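Local atomic coordinates of dehalogenase-like hydrolase (Ralstonia solanacearum, PDB entry 3UMB), a protein that probably catalyses the hydrolytic dehalogenation of small (S)-2-haloalkanoic acids, yielding (R)-2-hydroxyalkanoic acids and halide. Residues I4-F9 with G115-I120; G119-G124 with H144-D149; L176-N181 with F196-L201. All coordinates share one frame; numbering follows the deposited sequence.

Contact 1: I4-F9 with G115-I120; sequences IRAVVF and GLPLGI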
# COMPACT_ATOMS: atom_id res chain seq x y z
N ILE A 4 -22.56 21.53 -3.22
CA ILE A 4 -22.40 20.31 -4.05
C ILE A 4 -23.20 20.50 -5.32
O ILE A 4 -24.35 20.90 -5.26
CB ILE A 4 -22.99 19.07 -3.37
CG1 ILE A 4 -22.31 18.81 -2.03
CG2 ILE A 4 -22.91 17.84 -4.26
CD1 ILE A 4 -23.31 18.55 -0.89
N ARG A 5 -22.59 20.20 -6.46
CA ARG A 5 -23.28 20.25 -7.74
C ARG A 5 -23.21 18.96 -8.54
O ARG A 5 -23.68 18.93 -9.68
CB ARG A 5 -22.75 21.40 -8.58
CG ARG A 5 -22.61 22.68 -7.76
CD ARG A 5 -23.17 23.88 -8.48
NE ARG A 5 -22.49 24.06 -9.75
CZ ARG A 5 -22.19 25.24 -10.29
NH1 ARG A 5 -21.54 25.28 -11.46
NH2 ARG A 5 -22.52 26.38 -9.67
N ALA A 6 -22.64 17.93 -7.93
CA ALA A 6 -22.44 16.62 -8.53
C ALA A 6 -21.95 15.64 -7.46
O ALA A 6 -21.43 16.03 -6.42
CB ALA A 6 -21.46 16.70 -9.72
N VAL A 7 -22.14 14.36 -7.68
CA VAL A 7 -21.77 13.38 -6.66
C VAL A 7 -21.14 12.21 -7.39
O VAL A 7 -21.74 11.65 -8.31
CB VAL A 7 -23.00 12.95 -5.81
CG1 VAL A 7 -22.65 11.88 -4.75
CG2 VAL A 7 -23.64 14.21 -5.14
N VAL A 8 -19.92 11.88 -7.00
CA VAL A 8 -19.15 10.80 -7.64
C VAL A 8 -18.88 9.67 -6.63
O VAL A 8 -18.56 9.93 -5.48
CB VAL A 8 -17.83 11.35 -8.25
CG1 VAL A 8 -16.95 10.22 -8.78
CG2 VAL A 8 -18.15 12.37 -9.38
N PHE A 9 -19.04 8.43 -7.10
CA PHE A 9 -18.88 7.24 -6.30
C PHE A 9 -17.68 6.42 -6.74
O PHE A 9 -17.43 6.25 -7.92
CB PHE A 9 -20.12 6.34 -6.41
CG PHE A 9 -21.37 6.95 -5.86
CD1 PHE A 9 -22.22 7.68 -6.69
CD2 PHE A 9 -21.70 6.79 -4.53
CE1 PHE A 9 -23.39 8.24 -6.19
CE2 PHE A 9 -22.87 7.36 -3.99
CZ PHE A 9 -23.72 8.08 -4.82
N GLY A 115 -31.83 16.82 -8.47
CA GLY A 115 -31.17 17.60 -9.53
C GLY A 115 -29.66 17.43 -9.61
O GLY A 115 -28.93 18.37 -10.00
N LEU A 116 -29.20 16.21 -9.25
CA LEU A 116 -27.77 15.93 -9.06
C LEU A 116 -27.26 14.95 -10.10
O LEU A 116 -27.73 13.82 -10.20
CB LEU A 116 -27.46 15.48 -7.63
CG LEU A 116 -27.46 16.60 -6.57
CD1 LEU A 116 -27.18 16.04 -5.19
CD2 LEU A 116 -26.50 17.78 -6.88
N PRO A 117 -26.31 15.42 -10.94
CA PRO A 117 -25.59 14.49 -11.82
C PRO A 117 -24.75 13.49 -10.99
O PRO A 117 -24.31 13.82 -9.90
CB PRO A 117 -24.71 15.39 -12.68
CG PRO A 117 -24.74 16.79 -12.03
CD PRO A 117 -25.84 16.82 -11.02
N LEU A 118 -24.58 12.28 -11.51
CA LEU A 118 -23.98 11.20 -10.75
C LEU A 118 -22.91 10.58 -11.59
O LEU A 118 -23.10 10.42 -12.80
CB LEU A 118 -25.00 10.12 -10.36
CG LEU A 118 -26.19 10.52 -9.48
CD1 LEU A 118 -26.97 9.28 -9.03
CD2 LEU A 118 -25.79 11.43 -8.29
N GLY A 119 -21.78 10.27 -10.96
CA GLY A 119 -20.72 9.52 -11.63
C GLY A 119 -20.06 8.45 -10.78
O GLY A 119 -20.19 8.45 -9.53
N ILE A 120 -19.37 7.55 -11.47
CA ILE A 120 -18.43 6.60 -10.87
C ILE A 120 -16.99 6.97 -11.23
O ILE A 120 -16.68 7.27 -12.41
CB ILE A 120 -18.64 5.20 -11.42
CG1 ILE A 120 -20.07 4.75 -11.19
CG2 ILE A 120 -17.67 4.21 -10.77
CD1 ILE A 120 -20.33 3.31 -11.63
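Val7 bonds through its N to Pro117 O (3.2 Å) and through its O to Gly119 N (3.0 Å), as the parallel ladder between strands 6-9 and 118-122 requires. One step on, Phe9 N reaches Gly119 O at 2.7 Å, tilted 25° from the carbonyl plane. CA-H...O contacts fill the intervals; the shortest links Ile120 CA to Phe9 O at 3.1 Å.

Apolar contact falls mainly on the face carrying Val7, Phe9, Leu118 and Ile120. Leu118 CD2 comes to 4.0 Å from Val7 CB, while Val7 CG2 meets Leu116 CD1 where the two side chains cross. Phe9 places CG beside its own N (chi1 -64°), which brings the ring edge, at CD1, within 3.6 Å of the Gly119 O that this N binds. Phe168, from helix 163-168, packs against Ala6, Val8 and Pro117.

Toward the N-terminal end the ladder changes character: Pro117 lacks an amide hydrogen, and its CD lies 3.3 Å from Arg5 O. The chemistry therefore implies a pairing held by backbone bonds from Val7 onward, and mainly by van der Waals contacts before it.

Contact 2: G119-G124 with H144-D149; sequences GILSNG and HVLSVD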
# COMPACT_ATOMS: atom_id res chain seq x y z
N GLY A 119 -21.78 10.27 -10.96
CA GLY A 119 -20.72 9.52 -11.63
C GLY A 119 -20.06 8.45 -10.78
O GLY A 119 -20.19 8.45 -9.53
N ILE A 120 -19.37 7.55 -11.47
CA ILE A 120 -18.43 6.60 -10.87
C ILE A 120 -16.99 6.97 -11.23
O ILE A 120 -16.68 7.27 -12.41
CB ILE A 120 -18.64 5.20 -11.42
CG1 ILE A 120 -20.07 4.75 -11.19
CG2 ILE A 120 -17.67 4.21 -10.77
CD1 ILE A 120 -20.33 3.31 -11.63
N LEU A 121 -16.10 6.95 -10.23
CA LEU A 121 -14.64 7.02 -10.45
C LEU A 121 -13.96 5.83 -9.77
O LEU A 121 -14.02 5.71 -8.55
CB LEU A 121 -14.04 8.33 -9.95
CG LEU A 121 -12.55 8.51 -10.28
CD1 LEU A 121 -12.34 8.62 -11.81
CD2 LEU A 121 -11.97 9.73 -9.56
N SER A 122 -13.35 4.97 -10.59
CA SER A 122 -12.94 3.65 -10.17
C SER A 122 -11.54 3.26 -10.64
O SER A 122 -11.12 3.60 -11.74
CB SER A 122 -13.92 2.62 -10.70
OG SER A 122 -13.46 1.29 -10.44
N ASN A 123 -10.84 2.52 -9.79
CA ASN A 123 -9.54 1.96 -10.14
C ASN A 123 -9.81 0.96 -11.28
O ASN A 123 -8.94 0.64 -12.11
CB ASN A 123 -8.87 1.28 -8.91
CG ASN A 123 -7.99 2.24 -8.06
OD1 ASN A 123 -7.62 3.34 -8.47
ND2 ASN A 123 -7.65 1.78 -6.86
N GLY A 124 -11.06 0.50 -11.33
CA GLY A 124 -11.50 -0.44 -12.34
C GLY A 124 -11.20 0.01 -13.75
O GLY A 124 -11.58 1.11 -14.14
N HIS A 144 -21.42 9.98 -15.99
CA HIS A 144 -20.03 9.58 -16.33
C HIS A 144 -19.60 8.36 -15.53
O HIS A 144 -19.84 8.27 -14.35
CB HIS A 144 -19.06 10.74 -16.09
CG HIS A 144 -19.47 12.04 -16.72
ND1 HIS A 144 -19.20 12.34 -18.05
CD2 HIS A 144 -20.10 13.13 -16.21
CE1 HIS A 144 -19.64 13.56 -18.32
NE2 HIS A 144 -20.19 14.06 -17.22
N VAL A 145 -18.99 7.40 -16.21
CA VAL A 145 -18.45 6.21 -15.60
C VAL A 145 -16.95 6.26 -15.96
O VAL A 145 -16.55 6.01 -17.12
CB VAL A 145 -19.18 4.94 -16.10
CG1 VAL A 145 -18.41 3.65 -15.78
CG2 VAL A 145 -20.60 4.86 -15.50
N LEU A 146 -16.14 6.65 -14.97
CA LEU A 146 -14.73 7.00 -15.18
C LEU A 146 -13.76 5.95 -14.58
O LEU A 146 -13.98 5.37 -13.53
CB LEU A 146 -14.47 8.41 -14.62
CG LEU A 146 -15.45 9.52 -15.06
CD1 LEU A 146 -15.39 10.67 -14.16
CD2 LEU A 146 -15.18 9.99 -16.51
N SER A 147 -12.68 5.70 -15.31
CA SER A 147 -11.66 4.75 -14.94
C SER A 147 -10.32 5.44 -14.93
O SER A 147 -10.01 6.20 -15.84
CB SER A 147 -11.61 3.64 -15.96
OG SER A 147 -10.47 2.82 -15.80
N VAL A 148 -9.51 5.12 -13.94
CA VAL A 148 -8.14 5.60 -13.88
C VAL A 148 -7.31 5.09 -15.03
O VAL A 148 -6.17 5.46 -15.19
CB VAL A 148 -7.47 5.15 -12.58
CG1 VAL A 148 -8.31 5.56 -11.38
CG2 VAL A 148 -7.21 3.59 -12.62
N ASP A 149 -7.87 4.22 -15.84
CA ASP A 149 -7.16 3.75 -17.01
C ASP A 149 -6.82 4.87 -18.04
O ASP A 149 -5.90 4.74 -18.83
CB ASP A 149 -8.00 2.69 -17.70
CG ASP A 149 -7.26 2.02 -18.82
OD1 ASP A 149 -6.42 1.11 -18.57
OD2 ASP A 149 -7.56 2.39 -19.94
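Leu146 and Ile120 meet through backbone and side chain at once, at the middle of the parallel pair formed by strands 118-122 and 144-147. Leu146 N donates to Ile120 O over 2.7 Å, and the side chain then rides over that same oxygen. Leu146 CB lies 3.3 Å from Ile120 O and 3.5 Å from Leu121 CD1, the methyl of a side chain that crosses it at a slant. Leu146 CG stays near Ile120 O because chi1 (-50°) sets it beside the backbone N that holds this oxygen. At the tip, Leu146 CD1 is still 4.0 Å from Ile120 O, and Ala167 of helix 163-168 touches the side chain from outside the pair.

On the face carrying Ile120 and Val145, these two side chains run alongside each other in the same direction, with Ile120 CD1 near Val145 CG2.

The ladder extends to the C-terminal end, where Val148 N donates to Ser122 O at 3.1 Å, nearly along the C=O axis. Val148 spreads its methyls over the turn: CG1 lies 3.4 Å from Ser122 O and CG2 faces Asn123 O. Ser147 OG, anti to its own N (chi1 169°), donates to Gly124 O over 2.6 Å, so that a side chain ties the loop after one strand to the end of the other. Nearby, Lys155 NZ bonds Leu121 O. The strands are joined through helix 126-134 as a beta-alpha-beta unit, and Ser122 at the end of strand 118-122, followed by Asn123 and Gly124, is consistent with motif II of the HAD superfamily's Rossmann-like fold.

Contact 3: L176-N181 with F196-L201; sequences LFVSSN and FWINRL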
# COMPACT_ATOMS: atom_id res chain seq x y z
N LEU A 176 -19.36 16.14 -4.58
CA LEU A 176 -19.32 15.29 -3.40
C LEU A 176 -18.72 13.94 -3.80
O LEU A 176 -19.23 13.22 -4.68
CB LEU A 176 -20.70 15.08 -2.76
CG LEU A 176 -20.67 14.17 -1.52
CD1 LEU A 176 -19.83 14.76 -0.36
CD2 LEU A 176 -22.09 13.86 -1.06
N PHE A 177 -17.62 13.61 -3.13
CA PHE A 177 -16.89 12.39 -3.40
C PHE A 177 -17.23 11.37 -2.33
O PHE A 177 -17.01 11.60 -1.14
CB PHE A 177 -15.40 12.68 -3.42
CG PHE A 177 -14.59 11.48 -3.77
CD1 PHE A 177 -14.33 11.18 -5.10
CD2 PHE A 177 -14.18 10.59 -2.77
CE1 PHE A 177 -13.62 10.01 -5.42
CE2 PHE A 177 -13.48 9.43 -3.08
CZ PHE A 177 -13.17 9.14 -4.40
N VAL A 178 -17.73 10.23 -2.77
CA VAL A 178 -18.18 9.16 -1.89
C VAL A 178 -17.36 7.89 -2.08
O VAL A 178 -17.22 7.39 -3.20
CB VAL A 178 -19.66 8.81 -2.17
CG1 VAL A 178 -20.13 7.67 -1.23
CG2 VAL A 178 -20.52 10.08 -2.01
N SER A 179 -16.77 7.41 -0.98
CA SER A 179 -16.01 6.13 -0.97
C SER A 179 -16.24 5.32 0.29
O SER A 179 -16.51 5.87 1.33
CB SER A 179 -14.51 6.39 -1.03
OG SER A 179 -13.86 5.14 -1.31
N SER A 180 -16.13 4.00 0.18
CA SER A 180 -16.04 3.14 1.35
C SER A 180 -14.68 3.02 1.98
O SER A 180 -14.54 2.53 3.10
CB SER A 180 -16.43 1.74 0.97
OG SER A 180 -17.81 1.72 1.06
N ASN A 181 -13.66 3.43 1.27
CA ASN A 181 -12.32 3.15 1.71
C ASN A 181 -11.86 4.43 2.38
O ASN A 181 -11.84 5.51 1.77
CB ASN A 181 -11.48 2.74 0.53
CG ASN A 181 -11.89 1.40 -0.03
OD1 ASN A 181 -12.10 0.48 0.71
ND2 ASN A 181 -11.97 1.29 -1.35
N PHE A 196 -17.61 12.21 1.54
CA PHE A 196 -18.36 11.44 2.49
C PHE A 196 -17.79 10.02 2.52
O PHE A 196 -17.64 9.39 1.48
CB PHE A 196 -19.83 11.39 2.05
CG PHE A 196 -20.73 10.68 3.03
CD1 PHE A 196 -21.38 11.41 4.04
CD2 PHE A 196 -20.91 9.30 2.96
CE1 PHE A 196 -22.19 10.78 4.97
CE2 PHE A 196 -21.75 8.65 3.91
CZ PHE A 196 -22.38 9.41 4.90
N TRP A 197 -17.56 9.49 3.72
CA TRP A 197 -17.01 8.16 3.89
C TRP A 197 -18.09 7.18 4.36
O TRP A 197 -18.58 7.31 5.49
CB TRP A 197 -15.85 8.23 4.90
CG TRP A 197 -15.21 6.90 5.21
CD1 TRP A 197 -15.06 5.83 4.38
CD2 TRP A 197 -14.59 6.53 6.46
NE1 TRP A 197 -14.40 4.79 5.04
CE2 TRP A 197 -14.11 5.21 6.31
CE3 TRP A 197 -14.39 7.19 7.67
CZ2 TRP A 197 -13.45 4.55 7.33
CZ3 TRP A 197 -13.75 6.51 8.69
CH2 TRP A 197 -13.27 5.22 8.50
N ILE A 198 -18.41 6.20 3.53
CA ILE A 198 -19.30 5.12 3.92
C ILE A 198 -18.44 4.10 4.64
O ILE A 198 -17.86 3.22 4.05
CB ILE A 198 -20.13 4.49 2.74
CG1 ILE A 198 -20.82 5.59 1.94
CG2 ILE A 198 -21.21 3.51 3.31
CD1 ILE A 198 -21.76 5.13 0.84
N ASN A 199 -18.36 4.27 5.95
CA ASN A 199 -17.58 3.41 6.80
C ASN A 199 -18.42 2.18 7.23
O ASN A 199 -18.98 2.13 8.34
CB ASN A 199 -17.10 4.25 8.01
CG ASN A 199 -16.24 3.47 8.97
OD1 ASN A 199 -15.78 2.38 8.64
ND2 ASN A 199 -16.02 4.03 10.17
N ARG A 200 -18.49 1.20 6.34
CA ARG A 200 -19.38 0.05 6.52
C ARG A 200 -19.01 -0.88 7.69
O ARG A 200 -19.88 -1.52 8.28
CB ARG A 200 -19.45 -0.79 5.23
CG ARG A 200 -20.25 -0.10 4.15
CD ARG A 200 -20.51 -1.04 2.97
NE ARG A 200 -21.07 -0.33 1.82
CZ ARG A 200 -22.30 0.18 1.77
NH1 ARG A 200 -23.12 0.09 2.84
NH2 ARG A 200 -22.72 0.81 0.66
N LEU A 201 -17.73 -0.99 7.99
CA LEU A 201 -17.29 -1.91 9.03
C LEU A 201 -17.05 -1.19 10.37
O LEU A 201 -16.58 -1.80 11.30
CB LEU A 201 -16.05 -2.67 8.54
CG LEU A 201 -16.12 -3.49 7.23
CD1 LEU A 201 -14.85 -4.38 7.09
CD2 LEU A 201 -17.39 -4.35 7.14
O HOH W 1 -16.26 0.53 4.64
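Trp197 carries CG anti to its backbone N (chi1 178°), and a chi2 of 32° then turns the indole so that its NE1 edge reaches Ser180 O across the contact. This is the seam of a beta-alpha-beta unit in the parallel HAD sheet: strand 175-179 leads through helix 182-191 to strand 194-198 beside it.

Three backbone bonds pair the strands. Phe196 N donates to Phe177 O at 2.8 Å, Ser179 N returns a longer bond to Phe196 O, and Ile198 N binds Ser179 O at 2.9 Å. The same Ser179 O lies in the indole plane, 3.4 Å from Trp197 CD1, so the ring edge faces two carbonyl oxygens in succession. Asn199 CB covers one indole face.

On the other face of the sheet, Val178 CG1 crosses Ile198 and comes 3.7 Å from its CD1. Leu176 CD1 settles 4.1 Å from Phe196 CB, and Leu222 of helix 219-227 covers both residues.

At the end of strand 175-179, Ser179 OG accepts from Asn181 N of its own segment over 3.1 Å in an ST turn, and also bonds Asp10 and Asp184. Arg200 lies with its guanidinium plane over Ile198 CG2, but its polar atoms look to other partners: NE binds Gly13 O, which Ser180 OG also does, and NH1 forms a salt bridge with Glu103.

Ser180 O gathers the last interactions. A water that accepts from Arg200 N donates to this oxygen. Trp197 NE1 reaches Ser180 O at 3.0 Å from above the carbonyl plane, 71° out of it, although that oxygen lies nearly in the indole plane.

In the fold
The three contacts are seams of one parallel sheet. Contacts 1 and 2 share Gly119 and Ile120, so strand 118-122 is paired along both edges, and a probable hydrogen bond from Leu121 N to Phe9 O (2.8 Å) carries the first ladder on beside the second. Strand 6-9 likewise joins contact 1 to contact 3. Contacts 2 and 3 do not touch; their centres lie about 16 Å apart. Ser122 and Ser179 end their strands at the C-terminal edge of the sheet, where Asp10, bonded by Ser179 OG, is probably the nucleophile, as in other haloacid dehalogenases. The side chains of Asn123 and Asn181 lie about 11 Å from those of Asp46 and Asp42 respectively, magnesium ligands on helix 33-54.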